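Local coordinates for protein thiosulfate sulfurtransferase RDL2, mitochondrial (Saccharomyces cerevisiae, PDB 6K6R) that catalyses the transfer of sulfane sulfur from thiosulfate to cyanide, releasing thiocyanate and sulfite, as a single-domain rhodanese of yeast mitochondria, at residues L50-R55 / I69-N74; V54-E59 / G109-T114. All coordinates share one frame; numbering follows the deposited sequence.

Interaction 1: L50-R55 / I69-N74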
# COMPACT_ATOMS: atom_id res chain seq x y z
N LEU A 50 0.23 6.76 3.17
CA LEU A 50 -0.55 6.18 2.09
C LEU A 50 -0.62 4.67 2.29
O LEU A 50 0.41 4.02 2.44
CB LEU A 50 0.06 6.50 0.72
CG LEU A 50 -0.15 7.90 0.16
CD1 LEU A 50 0.97 8.26 -0.80
CD2 LEU A 50 -1.50 8.02 -0.52
N LEU A 51 -1.84 4.13 2.28
CA LEU A 51 -2.04 2.69 2.37
C LEU A 51 -2.02 2.10 0.97
O LEU A 51 -2.86 2.44 0.13
CB LEU A 51 -3.36 2.38 3.08
CG LEU A 51 -3.43 2.82 4.54
CD1 LEU A 51 -4.86 3.18 4.93
CD2 LEU A 51 -2.87 1.74 5.45
N VAL A 52 -1.05 1.23 0.71
CA VAL A 52 -0.79 0.69 -0.63
C VAL A 52 -1.29 -0.74 -0.68
O VAL A 52 -0.81 -1.60 0.07
CB VAL A 52 0.69 0.77 -1.00
CG1 VAL A 52 0.95 0.08 -2.33
CG2 VAL A 52 1.15 2.22 -1.05
N ASP A 53 -2.24 -1.00 -1.57
CA ASP A 53 -2.73 -2.35 -1.84
C ASP A 53 -1.92 -2.93 -3.00
O ASP A 53 -1.91 -2.36 -4.10
CB ASP A 53 -4.22 -2.34 -2.17
CG ASP A 53 -4.84 -3.73 -2.17
OD1 ASP A 53 -4.10 -4.73 -2.34
OD2 ASP A 53 -6.07 -3.83 -2.01
N VAL A 54 -1.25 -4.06 -2.76
CA VAL A 54 -0.37 -4.65 -3.76
C VAL A 54 -1.00 -5.85 -4.45
O VAL A 54 -0.34 -6.50 -5.27
CB VAL A 54 0.98 -5.06 -3.13
CG1 VAL A 54 1.62 -3.86 -2.45
CG2 VAL A 54 0.79 -6.19 -2.14
N ARG A 55 -2.27 -6.15 -4.16
CA ARG A 55 -2.95 -7.22 -4.87
C ARG A 55 -3.17 -6.84 -6.33
O ARG A 55 -3.00 -5.69 -6.74
CB ARG A 55 -4.30 -7.53 -4.21
CG ARG A 55 -4.21 -8.17 -2.84
CD ARG A 55 -5.58 -8.20 -2.19
NE ARG A 55 -6.25 -6.91 -2.31
CZ ARG A 55 -7.56 -6.74 -2.19
NH1 ARG A 55 -8.35 -7.78 -1.95
NH2 ARG A 55 -8.09 -5.53 -2.31
N ILE A 69 -4.48 3.04 -2.44
CA ILE A 69 -4.05 3.07 -3.83
C ILE A 69 -3.58 1.67 -4.20
O ILE A 69 -3.00 0.96 -3.37
CB ILE A 69 -2.94 4.12 -4.08
CG1 ILE A 69 -1.71 3.81 -3.23
CG2 ILE A 69 -3.46 5.52 -3.78
CD1 ILE A 69 -0.49 4.65 -3.60
N ASN A 70 -3.84 1.27 -5.44
CA ASN A 70 -3.53 -0.08 -5.91
C ASN A 70 -2.27 -0.03 -6.76
O ASN A 70 -2.26 0.57 -7.84
CB ASN A 70 -4.70 -0.67 -6.70
CG ASN A 70 -4.43 -2.09 -7.17
OD1 ASN A 70 -4.97 -2.53 -8.18
ND2 ASN A 70 -3.60 -2.81 -6.42
N ILE A 71 -1.20 -0.65 -6.26
CA ILE A 71 0.04 -0.81 -7.02
C ILE A 71 0.37 -2.30 -7.03
O ILE A 71 1.01 -2.80 -6.10
CB ILE A 71 1.18 0.03 -6.43
CG1 ILE A 71 0.79 1.51 -6.39
CG2 ILE A 71 2.45 -0.16 -7.23
CD1 ILE A 71 1.93 2.43 -5.99
N PRO A 72 -0.05 -3.04 -8.06
CA PRO A 72 0.13 -4.50 -8.03
C PRO A 72 1.60 -4.87 -8.20
O PRO A 72 2.26 -4.46 -9.16
CB PRO A 72 -0.72 -4.99 -9.21
CG PRO A 72 -0.79 -3.82 -10.14
CD PRO A 72 -0.69 -2.57 -9.30
N VAL A 73 2.11 -5.67 -7.26
CA VAL A 73 3.52 -6.01 -7.26
C VAL A 73 3.83 -7.09 -8.30
O VAL A 73 4.87 -7.05 -8.96
CB VAL A 73 3.96 -6.43 -5.84
CG1 VAL A 73 3.04 -7.51 -5.28
CG2 VAL A 73 5.41 -6.90 -5.84
N ASN A 74 2.93 -8.06 -8.46
CA ASN A 74 3.15 -9.11 -9.46
C ASN A 74 3.12 -8.54 -10.87
O ASN A 74 3.99 -8.85 -11.69
CB ASN A 74 2.10 -10.21 -9.30
CG ASN A 74 2.39 -11.14 -8.14
OD1 ASN A 74 3.51 -11.19 -7.63
ND2 ASN A 74 1.38 -11.89 -7.72
O HOH W 1 0.25 -8.86 -6.98

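Interaction 2: V54-E59 / G109-T114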
# COMPACT_ATOMS: atom_id res chain seq x y z
N VAL A 54 -1.25 -4.06 -2.76
CA VAL A 54 -0.37 -4.65 -3.76
C VAL A 54 -1.00 -5.85 -4.45
O VAL A 54 -0.34 -6.50 -5.27
CB VAL A 54 0.98 -5.06 -3.13
CG1 VAL A 54 1.62 -3.86 -2.45
CG2 VAL A 54 0.79 -6.19 -2.14
N ARG A 55 -2.27 -6.15 -4.16
CA ARG A 55 -2.95 -7.22 -4.87
C ARG A 55 -3.17 -6.84 -6.33
O ARG A 55 -3.00 -5.69 -6.74
CB ARG A 55 -4.30 -7.53 -4.21
CG ARG A 55 -4.21 -8.17 -2.84
CD ARG A 55 -5.58 -8.20 -2.19
NE ARG A 55 -6.25 -6.91 -2.31
CZ ARG A 55 -7.56 -6.74 -2.19
NH1 ARG A 55 -8.35 -7.78 -1.95
NH2 ARG A 55 -8.09 -5.53 -2.31
N GLU A 56 -3.55 -7.84 -7.12
CA GLU A 56 -3.90 -7.59 -8.51
C GLU A 56 -5.25 -6.89 -8.58
O GLU A 56 -6.13 -7.13 -7.74
CB GLU A 56 -3.93 -8.89 -9.30
CG GLU A 56 -2.55 -9.47 -9.58
CD GLU A 56 -1.62 -8.46 -10.23
OE1 GLU A 56 -2.06 -7.78 -11.18
OE2 GLU A 56 -0.46 -8.35 -9.79
N PRO A 57 -5.45 -6.02 -9.57
CA PRO A 57 -6.76 -5.36 -9.71
C PRO A 57 -7.92 -6.34 -9.79
O PRO A 57 -9.05 -6.00 -9.43
CB PRO A 57 -6.62 -4.56 -11.01
CG PRO A 57 -5.15 -4.37 -11.18
CD PRO A 57 -4.50 -5.59 -10.61
N LYS A 58 -7.65 -7.57 -10.24
CA LYS A 58 -8.68 -8.60 -10.26
C LYS A 58 -9.18 -8.91 -8.85
O LYS A 58 -10.38 -9.12 -8.65
CB LYS A 58 -8.15 -9.87 -10.95
CG LYS A 58 -7.45 -9.66 -12.32
CD LYS A 58 -5.98 -9.23 -12.20
CE LYS A 58 -5.53 -8.39 -13.40
NZ LYS A 58 -4.19 -7.78 -13.18
N GLU A 59 -8.28 -8.91 -7.87
CA GLU A 59 -8.69 -9.16 -6.49
C GLU A 59 -9.30 -7.92 -5.84
O GLU A 59 -10.16 -8.05 -4.96
CB GLU A 59 -7.49 -9.63 -5.65
CG GLU A 59 -6.74 -10.80 -6.26
CD GLU A 59 -5.39 -11.02 -5.61
OE1 GLU A 59 -4.36 -10.72 -6.25
OE2 GLU A 59 -5.37 -11.49 -4.45
N GLY A 109 1.44 -14.57 1.07
CA GLY A 109 2.76 -14.89 0.57
C GLY A 109 3.75 -13.78 0.85
O GLY A 109 3.72 -13.17 1.93
N VAL A 110 4.60 -13.48 -0.11
CA VAL A 110 5.66 -12.50 0.06
C VAL A 110 5.42 -11.25 -0.79
O VAL A 110 6.35 -10.50 -1.07
CB VAL A 110 7.04 -13.11 -0.25
CG1 VAL A 110 7.29 -14.31 0.66
CG2 VAL A 110 7.12 -13.53 -1.71
N ARG A 111 4.17 -11.02 -1.21
CA ARG A 111 3.89 -9.91 -2.12
C ARG A 111 4.15 -8.57 -1.45
O ARG A 111 4.88 -7.72 -1.99
CB ARG A 111 2.44 -9.99 -2.61
CG ARG A 111 2.24 -10.94 -3.78
CD ARG A 111 0.84 -11.52 -3.79
NE ARG A 111 0.00 -10.90 -4.81
CZ ARG A 111 -1.33 -10.94 -4.81
NH1 ARG A 111 -1.98 -11.56 -3.83
NH2 ARG A 111 -2.01 -10.35 -5.78
N ALA A 112 3.57 -8.34 -0.26
CA ALA A 112 3.76 -7.06 0.42
C ALA A 112 5.22 -6.87 0.83
O ALA A 112 5.75 -5.75 0.76
CB ALA A 112 2.84 -6.97 1.63
N LYS A 113 5.87 -7.94 1.28
CA LYS A 113 7.28 -7.85 1.64
C LYS A 113 8.13 -7.46 0.44
O LYS A 113 9.08 -6.67 0.57
CB LYS A 113 7.76 -9.18 2.23
CG LYS A 113 9.26 -9.25 2.47
CD LYS A 113 9.62 -10.46 3.32
CE LYS A 113 10.49 -10.06 4.50
NZ LYS A 113 11.89 -9.79 4.09
N THR A 114 7.80 -7.99 -0.74
CA THR A 114 8.56 -7.65 -1.94
C THR A 114 8.28 -6.22 -2.38
O THR A 114 9.19 -5.52 -2.85
CB THR A 114 8.23 -8.63 -3.07
OG1 THR A 114 8.21 -9.97 -2.55
CG2 THR A 114 9.27 -8.54 -4.17
O HOH W 1 0.25 -8.86 -6.98

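Interaction 1: L50-R55 / I69-N74
The carboxamide of Asn-70 reaches across to two backbone carbonyls of the neighbouring segment, its ND2 lying 2.9 Å from Asp-53 O and 3.0 Å from Arg-55 O. Both oxygens lie close to the amide plane, so the two N-H groups are spent in one flat fork that fixes the rotation of the amide. Asn-70 CG stands anti to the backbone N (chi1 -178°), which carries the amide along the strand toward the turn. Asp-53 O is gripped twice: Ile-71 N, at 2.8 Å, comes nearly along the C=O axis, whereas ND2 sits well above the carbonyl plane. Within its own segment, Asp-53 OD1 accepts from Arg-55 N in an Asx turn, and both carboxylate oxygens offer syn lone pairs to the guanidinium of Arg-55, held side-on through NE and NH2, with Arg-55 NH2 2.7 Å from Asp-53 OD2. Arg-55 NH2 is also bonded to Tyr-63 O.

Backbone bonds run from Ile-69 N to Leu-51 O, from Asp-53 N to Ile-69 O and, longer at 3.3 Å, from Val-73 N to Val-54 O. On the face bearing Val-52 and Ile-69, Val-52 CG2 packs against Ile-69 CD1 at 3.9 Å, while Val-52 CG1 meets Ile-71 CB. Further along, Val-54 CB rests on Val-73 CG1, and Pro-72 CB lies 3.4 Å from Arg-55 O. Phe-104 of strand 101-104 touches both Val-52 and Val-54. This is parallel pairing of the two strands of a beta-alpha-beta unit, with helix 57-60 in the crossover, at one edge of the rhodanese sheet.

Interaction 2: V54-E59 / G109-T114
The guanidinium of Arg-111 meets the carboxylate of Glu-59 tip to tip, with the two planes only 10° apart. Glu-59 OE1 lies at the guanidinium edge, 2.4 Å from Arg-111 NH2, too short to be trusted as an exact length; the second arm of the salt bridge, from Arg-111 NH1 to Glu-59 OE2, is weak at 3.4 Å. The Arg-111 chain bends at chi3 (104°), which turns the guanidinium toward Glu-59. Water 1 also lies at this edge, accepting from Arg-111 NH2 and donating to Val-54 O and Glu-56 OE2. Arg-55 CA lies obliquely to the Arg-111 guanidinium, 3.4 Å from Arg-111 NH2, and the Glu-56 side chain crosses that of Arg-111 at about a right angle, CG nearest Arg-111 NH2. The other guanidinium, that of Arg-55, is salt-bridged to Asp-53 and carries the carbonyl carbon of Glu-59 over one face, 3.9 Å above the plane.

Glu-59 OE1 also accepts from Glu-56 N, at 3.1 Å. Glu-56 is the N-cap of helix 57-60, so Glu-59 also closes the first turn of its helix. Arg-111 ends the six-residue loop begun by Cys-106, as in rhodaneses, and sits in the first turn of helix 111-121, so Glu-59 holds the loop arginine, probably the one used in thiosulfate decomposition. An alanine in place of Glu-59 would probably leave the Arg-111 guanidinium without its carboxylate mate and Glu-56 N without this acceptor.

Glu-56 OE1 is held by Ser-75 OG and Lys-58 NZ. Nearer the sheet, Val-54 CG2 lies 4.0 Å from Ala-112 N.

In the fold
Interactions 1 and 2 share Val-54 and Arg-55, and their centres are about 7 Å apart. The turn after strand 49-53 meets both the 69-74 segment and the start of helix 111-121. Water 1 belongs to both, linking Val-54 O and Asn-74 N in interaction 1 to Glu-56 OE2 and Arg-111 NH2 in interaction 2. The side chains also touch directly, with Pro-72 CB 3.4 Å from Glu-56 OE2 and Asn-74 ND2 3.4 Å from Arg-111 NE. Cys-106, found as the persulfide and predicted to be the catalytic cysteine, opens the active-site loop; interaction 2 fastens the last residues of that loop, and the start of helix 111-121, to the beta-alpha-beta unit.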